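Local coordinates for protein putative hydrolase (Agrobacterium vitis, PDB 3LLC) that is a putative alpha/beta hydrolase that probably removes fatty acyl groups from proteins and may also cleave acyl glucuronides, at residues H12-G17 and D101-E106; G52-E57 and Q253-M258; E95-L100 and Q125-R130; H210-M215 and V238-R243. All coordinates share one frame; numbering follows the deposited sequence.

Contact 1 (H12-G17 and D101-E106); sequences HAITVG and DHFKPE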
# COMPACT_ATOMS: atom_id res chain seq x y z
N HIS A 12 14.18 12.93 -4.30
CA HIS A 12 13.42 13.49 -5.43
C HIS A 12 12.12 14.14 -4.96
O HIS A 12 11.54 13.71 -3.97
CB HIS A 12 13.06 12.36 -6.43
CG HIS A 12 14.24 11.79 -7.16
ND1 HIS A 12 14.65 12.27 -8.38
CD2 HIS A 12 15.11 10.81 -6.82
CE1 HIS A 12 15.74 11.62 -8.76
NE2 HIS A 12 16.03 10.72 -7.85
N ALA A 13 11.63 15.14 -5.69
CA ALA A 13 10.26 15.68 -5.48
C ALA A 13 9.49 15.59 -6.79
O ALA A 13 10.00 16.05 -7.82
CB ALA A 13 10.34 17.14 -5.04
N ILE A 14 8.29 15.05 -6.74
CA ILE A 14 7.45 14.85 -7.93
C ILE A 14 6.13 15.60 -7.81
O ILE A 14 5.38 15.40 -6.84
CB ILE A 14 7.18 13.33 -8.15
CG1 ILE A 14 8.49 12.57 -8.40
CG2 ILE A 14 6.13 13.10 -9.28
CD1 ILE A 14 8.87 11.57 -7.33
N THR A 15 5.80 16.41 -8.81
CA THR A 15 4.52 17.13 -8.82
C THR A 15 3.40 16.21 -9.33
O THR A 15 3.55 15.58 -10.38
CB THR A 15 4.60 18.38 -9.66
OG1 THR A 15 5.68 19.21 -9.21
CG2 THR A 15 3.30 19.20 -9.58
N VAL A 16 2.31 16.13 -8.58
CA VAL A 16 1.15 15.29 -8.91
C VAL A 16 -0.09 16.17 -8.93
O VAL A 16 -0.29 16.97 -8.02
CB VAL A 16 0.99 14.13 -7.91
CG1 VAL A 16 -0.21 13.21 -8.31
CG2 VAL A 16 2.29 13.32 -7.75
N GLY A 17 -0.89 16.09 -9.99
CA GLY A 17 -2.13 16.87 -10.09
C GLY A 17 -1.97 18.25 -10.72
O GLY A 17 -0.84 18.71 -10.99
N ASP A 101 5.56 6.27 -12.86
CA ASP A 101 5.76 6.84 -14.20
C ASP A 101 6.93 7.83 -14.29
O ASP A 101 7.47 8.09 -15.38
CB ASP A 101 4.48 7.53 -14.69
CG ASP A 101 3.31 6.53 -14.94
OD1 ASP A 101 3.55 5.29 -14.99
OD2 ASP A 101 2.15 7.00 -15.10
N HIS A 102 7.34 8.39 -13.15
CA HIS A 102 8.48 9.31 -13.13
C HIS A 102 9.79 8.53 -13.33
O HIS A 102 10.66 8.96 -14.04
CB HIS A 102 8.50 10.10 -11.81
CG HIS A 102 9.59 11.13 -11.72
ND1 HIS A 102 9.47 12.39 -12.28
CD2 HIS A 102 10.81 11.10 -11.13
CE1 HIS A 102 10.58 13.08 -12.06
NE2 HIS A 102 11.40 12.33 -11.35
N PHE A 103 9.92 7.39 -12.65
CA PHE A 103 11.15 6.59 -12.65
C PHE A 103 11.17 5.47 -13.70
O PHE A 103 12.24 5.07 -14.13
CB PHE A 103 11.36 6.01 -11.25
CG PHE A 103 11.64 7.07 -10.21
CD1 PHE A 103 12.86 7.74 -10.24
CD2 PHE A 103 10.72 7.39 -9.23
CE1 PHE A 103 13.14 8.73 -9.30
CE2 PHE A 103 11.00 8.36 -8.29
CZ PHE A 103 12.21 9.03 -8.32
N LYS A 104 9.99 4.98 -14.09
CA LYS A 104 9.83 3.99 -15.18
C LYS A 104 10.73 2.76 -15.09
O LYS A 104 11.44 2.46 -16.03
CB LYS A 104 10.08 4.64 -16.54
CG LYS A 104 9.08 5.69 -16.93
CD LYS A 104 9.49 6.36 -18.25
CE LYS A 104 8.29 6.94 -18.98
NZ LYS A 104 7.37 7.73 -18.10
N PRO A 105 10.72 2.06 -13.96
CA PRO A 105 11.51 0.84 -13.87
C PRO A 105 11.01 -0.19 -14.89
O PRO A 105 9.80 -0.22 -15.19
CB PRO A 105 11.28 0.38 -12.43
CG PRO A 105 9.94 0.93 -12.11
CD PRO A 105 9.91 2.27 -12.75
N GLU A 106 11.92 -0.98 -15.45
CA GLU A 106 11.52 -2.01 -16.43
C GLU A 106 10.61 -3.08 -15.82
O GLU A 106 9.60 -3.47 -16.42
CB GLU A 106 12.75 -2.68 -17.08
CG GLU A 106 13.71 -1.69 -17.71
CD GLU A 106 14.74 -2.36 -18.63
OE1 GLU A 106 14.65 -3.59 -18.89
OE2 GLU A 106 15.64 -1.64 -19.08
O HOH W 1 13.51 13.83 -10.13

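Contact 2 (G52-E57 and Q253-M258); sequences GTKALE and QDIDRM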
# COMPACT_ATOMS: atom_id res chain seq x y z
N GLY A 52 9.65 4.19 8.25
CA GLY A 52 9.24 3.06 9.09
C GLY A 52 10.09 1.79 8.95
O GLY A 52 10.77 1.58 7.92
N THR A 53 10.05 0.94 9.97
CA THR A 53 10.89 -0.27 10.01
C THR A 53 10.77 -1.17 8.79
O THR A 53 11.79 -1.56 8.22
CB THR A 53 10.55 -1.13 11.25
OG1 THR A 53 10.82 -0.33 12.39
CG2 THR A 53 11.40 -2.41 11.30
N LYS A 54 9.55 -1.50 8.41
CA LYS A 54 9.33 -2.44 7.26
C LYS A 54 9.85 -1.83 5.94
O LYS A 54 10.51 -2.54 5.14
CB LYS A 54 7.87 -2.85 7.13
CG LYS A 54 7.36 -3.83 8.21
CD LYS A 54 5.93 -4.31 7.91
CE LYS A 54 4.83 -3.25 7.91
NZ LYS A 54 4.59 -2.69 9.33
N ALA A 55 9.60 -0.54 5.74
CA ALA A 55 10.09 0.19 4.55
C ALA A 55 11.60 0.18 4.47
O ALA A 55 12.18 -0.10 3.38
CB ALA A 55 9.55 1.64 4.50
N LEU A 56 12.28 0.46 5.60
CA LEU A 56 13.73 0.47 5.64
C LEU A 56 14.32 -0.93 5.36
O LEU A 56 15.40 -1.03 4.74
CB LEU A 56 14.27 0.98 7.00
CG LEU A 56 14.12 2.48 7.31
CD1 LEU A 56 14.62 2.79 8.77
CD2 LEU A 56 14.86 3.35 6.28
N GLU A 57 13.63 -1.97 5.86
CA GLU A 57 14.05 -3.35 5.63
C GLU A 57 13.95 -3.75 4.16
O GLU A 57 14.85 -4.44 3.64
CB GLU A 57 13.28 -4.34 6.52
CG GLU A 57 13.71 -4.25 8.01
CD GLU A 57 15.07 -4.84 8.33
OE1 GLU A 57 15.67 -5.61 7.53
OE2 GLU A 57 15.56 -4.58 9.44
N GLN A 253 11.45 -12.16 13.54
CA GLN A 253 10.91 -13.30 12.76
C GLN A 253 9.96 -12.88 11.62
O GLN A 253 9.97 -13.50 10.57
CB GLN A 253 10.22 -14.32 13.67
CG GLN A 253 8.95 -13.77 14.34
CD GLN A 253 8.21 -14.81 15.12
OE1 GLN A 253 7.46 -15.62 14.53
NE2 GLN A 253 8.39 -14.81 16.45
N ASP A 254 9.13 -11.84 11.82
CA ASP A 254 8.24 -11.33 10.80
C ASP A 254 9.02 -10.67 9.64
O ASP A 254 8.69 -10.86 8.46
CB ASP A 254 7.23 -10.30 11.36
CG ASP A 254 6.34 -10.87 12.47
OD1 ASP A 254 5.85 -12.02 12.34
OD2 ASP A 254 6.14 -10.16 13.49
N ILE A 255 10.02 -9.87 9.97
CA ILE A 255 10.89 -9.23 8.98
C ILE A 255 11.62 -10.28 8.14
O ILE A 255 11.66 -10.13 6.90
CB ILE A 255 11.86 -8.26 9.67
CG1 ILE A 255 11.10 -7.07 10.28
CG2 ILE A 255 12.97 -7.72 8.70
CD1 ILE A 255 10.23 -6.27 9.34
N ASP A 256 12.11 -11.37 8.78
CA ASP A 256 12.74 -12.49 8.06
C ASP A 256 11.77 -13.09 7.03
O ASP A 256 12.16 -13.34 5.89
CB ASP A 256 13.21 -13.58 9.01
CG ASP A 256 14.44 -13.18 9.83
OD1 ASP A 256 15.06 -12.14 9.56
OD2 ASP A 256 14.80 -13.94 10.74
N ARG A 257 10.50 -13.34 7.44
CA ARG A 257 9.51 -13.88 6.48
C ARG A 257 9.23 -12.90 5.33
O ARG A 257 9.11 -13.32 4.17
CB ARG A 257 8.16 -14.24 7.16
CG ARG A 257 8.13 -15.64 7.77
CD ARG A 257 6.74 -15.95 8.39
NE ARG A 257 6.57 -15.21 9.65
CZ ARG A 257 6.99 -15.61 10.84
NH1 ARG A 257 7.54 -16.81 11.00
NH2 ARG A 257 6.83 -14.81 11.90
N MSE A 258 9.12 -11.61 5.63
CA MSE A 258 8.85 -10.62 4.59
C MSE A 258 10.04 -10.52 3.61
O MSE A 258 9.85 -10.45 2.39
CB MSE A 258 8.61 -9.23 5.20
CG MSE A 258 8.24 -8.19 4.16
SE MSE A 258 8.19 -6.35 4.92
CE MSE A 258 9.99 -6.09 5.09

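Contact 3 (E95-L100 and Q125-R130); sequences EALAVL and QELKAR. With EDO (1,2-ethanediol), chain C.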
# COMPACT_ATOMS: atom_id res chain seq x y z
N GLU A 95 -0.94 9.31 -6.85
CA GLU A 95 0.45 9.60 -6.47
C GLU A 95 1.39 8.38 -6.71
O GLU A 95 2.49 8.53 -7.26
CB GLU A 95 0.47 10.05 -4.99
CG GLU A 95 -0.20 11.42 -4.77
CD GLU A 95 -0.71 11.66 -3.33
OE1 GLU A 95 -0.22 10.95 -2.43
OE2 GLU A 95 -1.55 12.59 -3.14
N ALA A 96 0.96 7.20 -6.30
CA ALA A 96 1.71 5.98 -6.52
C ALA A 96 2.00 5.80 -8.02
O ALA A 96 3.15 5.54 -8.40
CB ALA A 96 0.99 4.73 -5.91
N LEU A 97 0.98 5.97 -8.86
CA LEU A 97 1.16 5.82 -10.30
C LEU A 97 2.11 6.90 -10.86
O LEU A 97 2.95 6.62 -11.74
CB LEU A 97 -0.21 5.83 -11.00
CG LEU A 97 -0.29 5.60 -12.51
CD1 LEU A 97 0.47 4.33 -12.89
CD2 LEU A 97 -1.75 5.53 -12.99
N ALA A 98 1.98 8.15 -10.38
CA ALA A 98 2.87 9.22 -10.82
C ALA A 98 4.34 8.96 -10.46
O ALA A 98 5.26 9.30 -11.22
CB ALA A 98 2.41 10.60 -10.27
N VAL A 99 4.57 8.39 -9.29
CA VAL A 99 5.93 8.09 -8.85
C VAL A 99 6.50 6.98 -9.76
O VAL A 99 7.62 7.11 -10.29
CB VAL A 99 5.94 7.68 -7.38
CG1 VAL A 99 7.30 7.01 -7.03
CG2 VAL A 99 5.66 8.92 -6.51
N LEU A 100 5.71 5.94 -10.00
CA LEU A 100 6.15 4.88 -10.91
C LEU A 100 6.43 5.41 -12.32
O LEU A 100 7.47 5.06 -12.92
CB LEU A 100 5.15 3.71 -10.93
CG LEU A 100 5.62 2.41 -11.59
CD1 LEU A 100 6.59 1.65 -10.70
CD2 LEU A 100 4.42 1.56 -11.91
N GLN A 125 -4.33 -2.92 -11.70
CA GLN A 125 -5.48 -2.69 -12.58
C GLN A 125 -5.29 -1.50 -13.50
O GLN A 125 -5.59 -1.59 -14.70
CB GLN A 125 -6.82 -2.54 -11.79
CG GLN A 125 -7.21 -3.80 -11.02
CD GLN A 125 -8.49 -3.64 -10.18
OE1 GLN A 125 -8.82 -2.53 -9.71
NE2 GLN A 125 -9.25 -4.73 -10.06
N GLU A 126 -4.74 -0.40 -12.98
CA GLU A 126 -4.50 0.82 -13.78
C GLU A 126 -3.42 0.56 -14.84
O GLU A 126 -3.55 0.98 -15.98
CB GLU A 126 -4.05 2.01 -12.89
CG GLU A 126 -5.11 2.53 -11.89
CD GLU A 126 -6.07 3.59 -12.49
OE1 GLU A 126 -5.69 4.78 -12.55
OE2 GLU A 126 -7.22 3.24 -12.83
N LEU A 127 -2.35 -0.13 -14.46
CA LEU A 127 -1.29 -0.48 -15.44
C LEU A 127 -1.81 -1.42 -16.53
O LEU A 127 -1.56 -1.19 -17.73
CB LEU A 127 -0.07 -1.07 -14.74
CG LEU A 127 0.67 -0.13 -13.78
CD1 LEU A 127 1.74 -0.88 -12.95
CD2 LEU A 127 1.30 1.04 -14.52
N LYS A 128 -2.56 -2.45 -16.15
CA LYS A 128 -3.13 -3.38 -17.16
C LYS A 128 -4.13 -2.69 -18.09
O LYS A 128 -4.26 -3.07 -19.26
CB LYS A 128 -3.70 -4.68 -16.51
CG LYS A 128 -2.56 -5.60 -15.95
CD LYS A 128 -2.97 -6.86 -15.10
CE LYS A 128 -3.47 -8.03 -15.96
NZ LYS A 128 -2.49 -8.48 -17.00
N ALA A 129 -4.80 -1.63 -17.64
CA ALA A 129 -5.73 -0.87 -18.52
C ALA A 129 -5.02 -0.01 -19.58
O ALA A 129 -5.67 0.45 -20.52
CB ALA A 129 -6.68 0.02 -17.68
N ARG A 130 -3.72 0.21 -19.44
CA ARG A 130 -2.99 1.09 -20.38
C ARG A 130 -2.44 0.35 -21.59
O ARG A 130 -2.14 -0.84 -21.52
CB ARG A 130 -1.84 1.81 -19.68
CG ARG A 130 -2.30 2.55 -18.49
CD ARG A 130 -1.51 3.77 -18.16
NE ARG A 130 -0.16 3.48 -17.73
CZ ARG A 130 0.55 4.23 -16.88
NH1 ARG A 130 0.04 5.31 -16.30
NH2 ARG A 130 1.79 3.86 -16.59
C1 EDO C . -13.36 -6.26 -10.52
O1 EDO C . -14.43 -6.20 -9.58
C2 EDO C . -12.12 -6.65 -9.75
O2 EDO C . -11.72 -5.52 -9.01

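Contact 4 (H210-M215 and V238-R243); sequences HILQGM and VLTLVR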
# COMPACT_ATOMS: atom_id res chain seq x y z
N HIS A 210 2.04 -13.08 -2.91
CA HIS A 210 2.26 -13.70 -1.61
C HIS A 210 1.73 -12.74 -0.57
O HIS A 210 2.23 -11.61 -0.46
CB HIS A 210 3.75 -13.92 -1.37
CG HIS A 210 4.07 -14.81 -0.19
ND1 HIS A 210 5.28 -15.45 -0.06
CD2 HIS A 210 3.33 -15.17 0.89
CE1 HIS A 210 5.29 -16.15 1.06
NE2 HIS A 210 4.11 -16.01 1.65
N ILE A 211 0.75 -13.21 0.20
CA ILE A 211 0.16 -12.45 1.34
C ILE A 211 0.71 -13.01 2.68
O ILE A 211 0.78 -14.23 2.86
CB ILE A 211 -1.38 -12.56 1.37
CG1 ILE A 211 -2.02 -12.10 0.04
CG2 ILE A 211 -2.01 -11.77 2.59
CD1 ILE A 211 -3.40 -12.78 -0.27
N LEU A 212 1.12 -12.09 3.58
CA LEU A 212 1.57 -12.41 4.94
C LEU A 212 0.55 -11.74 5.89
O LEU A 212 0.26 -10.54 5.74
CB LEU A 212 2.96 -11.86 5.21
CG LEU A 212 4.14 -12.51 4.45
CD1 LEU A 212 5.29 -11.53 4.22
CD2 LEU A 212 4.68 -13.70 5.23
N GLN A 213 -0.02 -12.52 6.82
CA GLN A 213 -1.14 -12.06 7.65
C GLN A 213 -1.09 -12.71 9.04
O GLN A 213 -0.96 -13.95 9.21
CB GLN A 213 -2.46 -12.41 6.95
CG GLN A 213 -3.72 -12.17 7.76
CD GLN A 213 -4.08 -10.69 7.89
OE1 GLN A 213 -4.12 -9.93 6.90
NE2 GLN A 213 -4.37 -10.28 9.13
N GLY A 214 -1.20 -11.87 10.07
CA GLY A 214 -1.26 -12.35 11.43
C GLY A 214 -2.67 -12.75 11.85
O GLY A 214 -3.66 -12.12 11.44
N MSE A 215 -2.78 -13.78 12.69
CA MSE A 215 -4.09 -14.22 13.19
C MSE A 215 -4.45 -13.54 14.54
O MSE A 215 -5.50 -13.79 15.09
CB MSE A 215 -4.18 -15.75 13.27
CG MSE A 215 -3.86 -16.47 11.92
SE MSE A 215 -3.96 -18.36 12.03
CE MSE A 215 -5.86 -18.61 12.07
N VAL A 238 -0.10 -17.41 -2.81
CA VAL A 238 0.29 -18.08 -1.56
C VAL A 238 -0.13 -17.18 -0.41
O VAL A 238 0.02 -15.94 -0.48
CB VAL A 238 1.78 -18.36 -1.51
CG1 VAL A 238 2.21 -18.91 -0.13
CG2 VAL A 238 2.20 -19.38 -2.62
N LEU A 239 -0.72 -17.79 0.64
CA LEU A 239 -1.12 -17.02 1.86
C LEU A 239 -0.40 -17.66 3.08
O LEU A 239 -0.55 -18.84 3.34
CB LEU A 239 -2.65 -17.05 2.03
CG LEU A 239 -3.20 -16.59 3.43
CD1 LEU A 239 -2.79 -15.13 3.74
CD2 LEU A 239 -4.67 -16.83 3.56
N THR A 240 0.43 -16.87 3.78
CA THR A 240 1.13 -17.32 4.94
C THR A 240 0.41 -16.68 6.15
O THR A 240 0.46 -15.44 6.32
CB THR A 240 2.61 -16.91 4.91
OG1 THR A 240 3.28 -17.49 3.77
CG2 THR A 240 3.36 -17.40 6.25
N LEU A 241 -0.20 -17.53 6.98
CA LEU A 241 -0.90 -17.12 8.21
C LEU A 241 0.01 -17.40 9.43
O LEU A 241 0.51 -18.51 9.62
CB LEU A 241 -2.22 -17.87 8.36
CG LEU A 241 -3.38 -17.45 7.44
CD1 LEU A 241 -4.49 -18.56 7.37
CD2 LEU A 241 -3.98 -16.05 7.81
N VAL A 242 0.27 -16.36 10.21
CA VAL A 242 1.18 -16.44 11.34
C VAL A 242 0.27 -16.34 12.61
O VAL A 242 -0.29 -15.26 12.87
CB VAL A 242 2.19 -15.29 11.27
CG1 VAL A 242 3.17 -15.37 12.48
CG2 VAL A 242 2.97 -15.30 9.92
N ARG A 243 0.17 -17.41 13.38
CA ARG A 243 -0.83 -17.54 14.45
C ARG A 243 -0.76 -16.35 15.45
O ARG A 243 -1.81 -15.79 15.79
CB ARG A 243 -0.69 -18.82 15.21
CG ARG A 243 -1.59 -18.99 16.43
CD ARG A 243 -3.04 -18.91 16.12
NE ARG A 243 -3.86 -19.02 17.34
CZ ARG A 243 -4.30 -17.98 18.05
NH1 ARG A 243 -4.02 -16.69 17.70
NH2 ARG A 243 -5.03 -18.22 19.13

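Contact 1 (H12-G17 and D101-E106)
His12 and Phe103 meet as a T-shaped aromatic pair, with centroids 4.9 Å apart and planes at 88°. Phe103 supplies the edge: its CE1 stands over the centre of the His12 imidazole, and its CZ comes to 3.6 Å from His12 CG. The pair packs the end of helix 89-103 against strand 9-16, an outermost strand of the alpha/beta hydrolase sheet. One residue earlier on the helix, His102 has CG anti to its backbone N (chi1 -176°), which places CG on the side of strand 12-16. There Ile14 CG1 sits above the ring centre at 3.8 Å from the His102 centroid and only 13° off the normal, a CH-pi contact. Ile14 CD1 continues to Phe103 CE2 at 4.0 Å, and His102 CD2 lies over the centre of the Phe103 face. Three rings and one isoleucine thus interlock, and buried Ile14, which also packs on Ala27 of strand 23-30, forms the tight inner side.

The outer side is polar and looser. His102 is exposed, and His12 ND1 lies near the plane of the His102 ring, at its edge, 4.4 Å from His102 NE2, too far for a direct bond. Past this point the helix ends: Lys104 adopts positive phi, and its NZ reaches back to Asp101 O.

No direct hydrogen bond joins the two segments, so aromatic and aliphatic packing carries the contact. Its polar link is a single water, 2.6 Å from His12 ND1 in the plane of that ring and 2.9 Å from His102 NE2; two fully protonated imidazoles this close would probably repel.

Contact 2 (G52-E57 and Q253-M258)
Ile255 and Met258, present as selenomethionine, are the residues of helix 253-258 that meet Thr53, Lys54 and Glu57. The segment axes approach to 10.9 Å at 42°, a spacing bridged mainly by side chains; no hydrogen bond crosses. In sequence order, Gln253 and Asp254 come first and belong to a polar cluster centred on Arg257. Arg257 NH2 donates to Gln253 OE1 at 2.8 Å (172°) and forms a salt bridge with Asp254 OD1 at 3.0 Å. The other Asp254 oxygen pairs with Arg251.

Ile255 follows, with both branches in use. The Ile255 and Glu57 side chains cross at about a right angle, with Ile255 CG2 3.6 Å from Glu57 CD, while Ile255 CD1 reaches Lys54 CG at 3.9 Å. The polar ends of these partners are engaged separately, Glu57 OE1 in a salt bridge to Arg259 and Lys54 NZ in a hydrogen bond to Arg248 O.

One turn on, Met258 has CG anti to its backbone N (chi1 -176°), placing CG toward helix 53-57; the chain then bends at chi3. Met258 SE stops 4.2 Å from Lys54 CB, and its CE comes to 3.6 Å from Lys54 O.

The pair corresponds to the first and last helices of the canonical alpha/beta hydrolase fold, which share one side of the central sheet. Helix 53-57 rests on that sheet through Lys54 and Ala55 against Trp42 of strand 39-43, and through Ala55 and Leu56 against Arg71 of strand 68-72.

Contact 3 (E95-L100 and Q125-R130)
The backbones of helices 95-100 and 125-128 come closest at Leu97 and Glu126, whose CA atoms are 8.3 Å apart, so the interface is built from side chains. In the alpha/beta hydrolase fold these are consecutive helices packed on one side of the central sheet, the second leading away from a GxSxG sequence consistent with a nucleophile elbow.

Leu97 is the central residue of the contact. Its CD1 lies 3.8 Å from Leu127 CD2, the two chains sliding past each other in opposite directions, and the same methyl is 3.6 Å from Arg130 NH1. Its other methyl faces Glu126, with Leu97 CD2 4.0 Å from OE1. A turn later Leu100 CD2 meets Leu127 CD1 at 3.8 Å, so Leu127 uses one methyl for each leucine most closely. Leu97, Leu100 and Glu126 are each modelled in two conformers, and the fine detail of these contacts holds for one of them.

Arg130 lies just beyond the helix, its backbone N donating to Leu127 O at 3.1 Å. Its guanidinium passes alongside Leu97 and forms a salt bridge with Asp101, farther along the first helix; a charged pair thus lies beside the apolar packing at this end. Behind the first helix, Val99 packs on Ile70 and Phe72 of strand 68-72. At the start of 125-130, on the side turned from the leucines, a 1,2-ethanediol, probably from the crystallisation liquor, accepts at O2 a 2.8 Å hydrogen bond from Gln125 NE2, with an N-H...O angle of 149°.

Contact 4 (H210-M215 and V238-R243)
His210 and Thr240 set the orientation on one face of a parallel strand pair. His210 CG is anti to the backbone N (chi1 -168°), and the imidazole meets Thr240 OG1 at its edge: NE2 and OG1 are 2.7 Å apart in a nearly straight hydrogen bond (167°) whose donor is not settled. Val238 addresses the same ring differently, its CG1 standing over the face, offset toward the rim, 3.9 Å from His210 NE2. Next along this face, Leu212 and Thr240 lie side by side, pointing the same way, with Leu212 CD2 3.8 Å from Thr240 CB.

The other face is mainly aliphatic. Ile211 CG2 and Leu239 CD1 touch at 3.6 Å where the two chains cross, and Leu241 CD2 is 3.9 Å from Gln213 CG. The bent Gln213 side chain turns its amide away from Leu241, and NE2 donates to Gly214 O at 3.0 Å. The amide also makes weak bonds to Val220 O and to Asp217, the acid of a probable Ser-His-Asp triad. Farther along, Met215, a selenomethionine, crosses Leu241 at about a right angle.

Between the two layers of side chains the backbones run 4.8 Å apart between segment axes, 14° from parallel, and five N-H...O bonds join them, from Ile211 N to Val238 O through to Met215 N to Val242 O.

Helix 222-230 links the strands in a beta-alpha-beta crossover and covers Ile211, Gln213 and Leu239. Helix 252-266 lies over His210, Leu212 and Val242. Strand 209-214 bonds on to strand 136-143, leaving 237-242 outermost.

Contacts 1 and 3 adjoin, with centres 11 Å apart: both use helix 89-103, and the Asp101-Arg130 salt bridge ties them. Contacts 2 and 4 form a second group, centres 14 Å apart, where Arg257 and Met258 of helix 252-266 pack on Leu212, and Arg257 also on Val242. Contacts 1 and 4 sit at the two margins of the eight-stranded sheet, about 31 Å apart between centres. Contact 3 lies across the chain's centre from contact 2, consistent with helices layered on both sheet faces. Along the chain, contact 2 spans contacts 3 and 4 and alternates with contact 1, bringing the C-terminal helix back beside the first helix of the alpha/beta hydrolase fold.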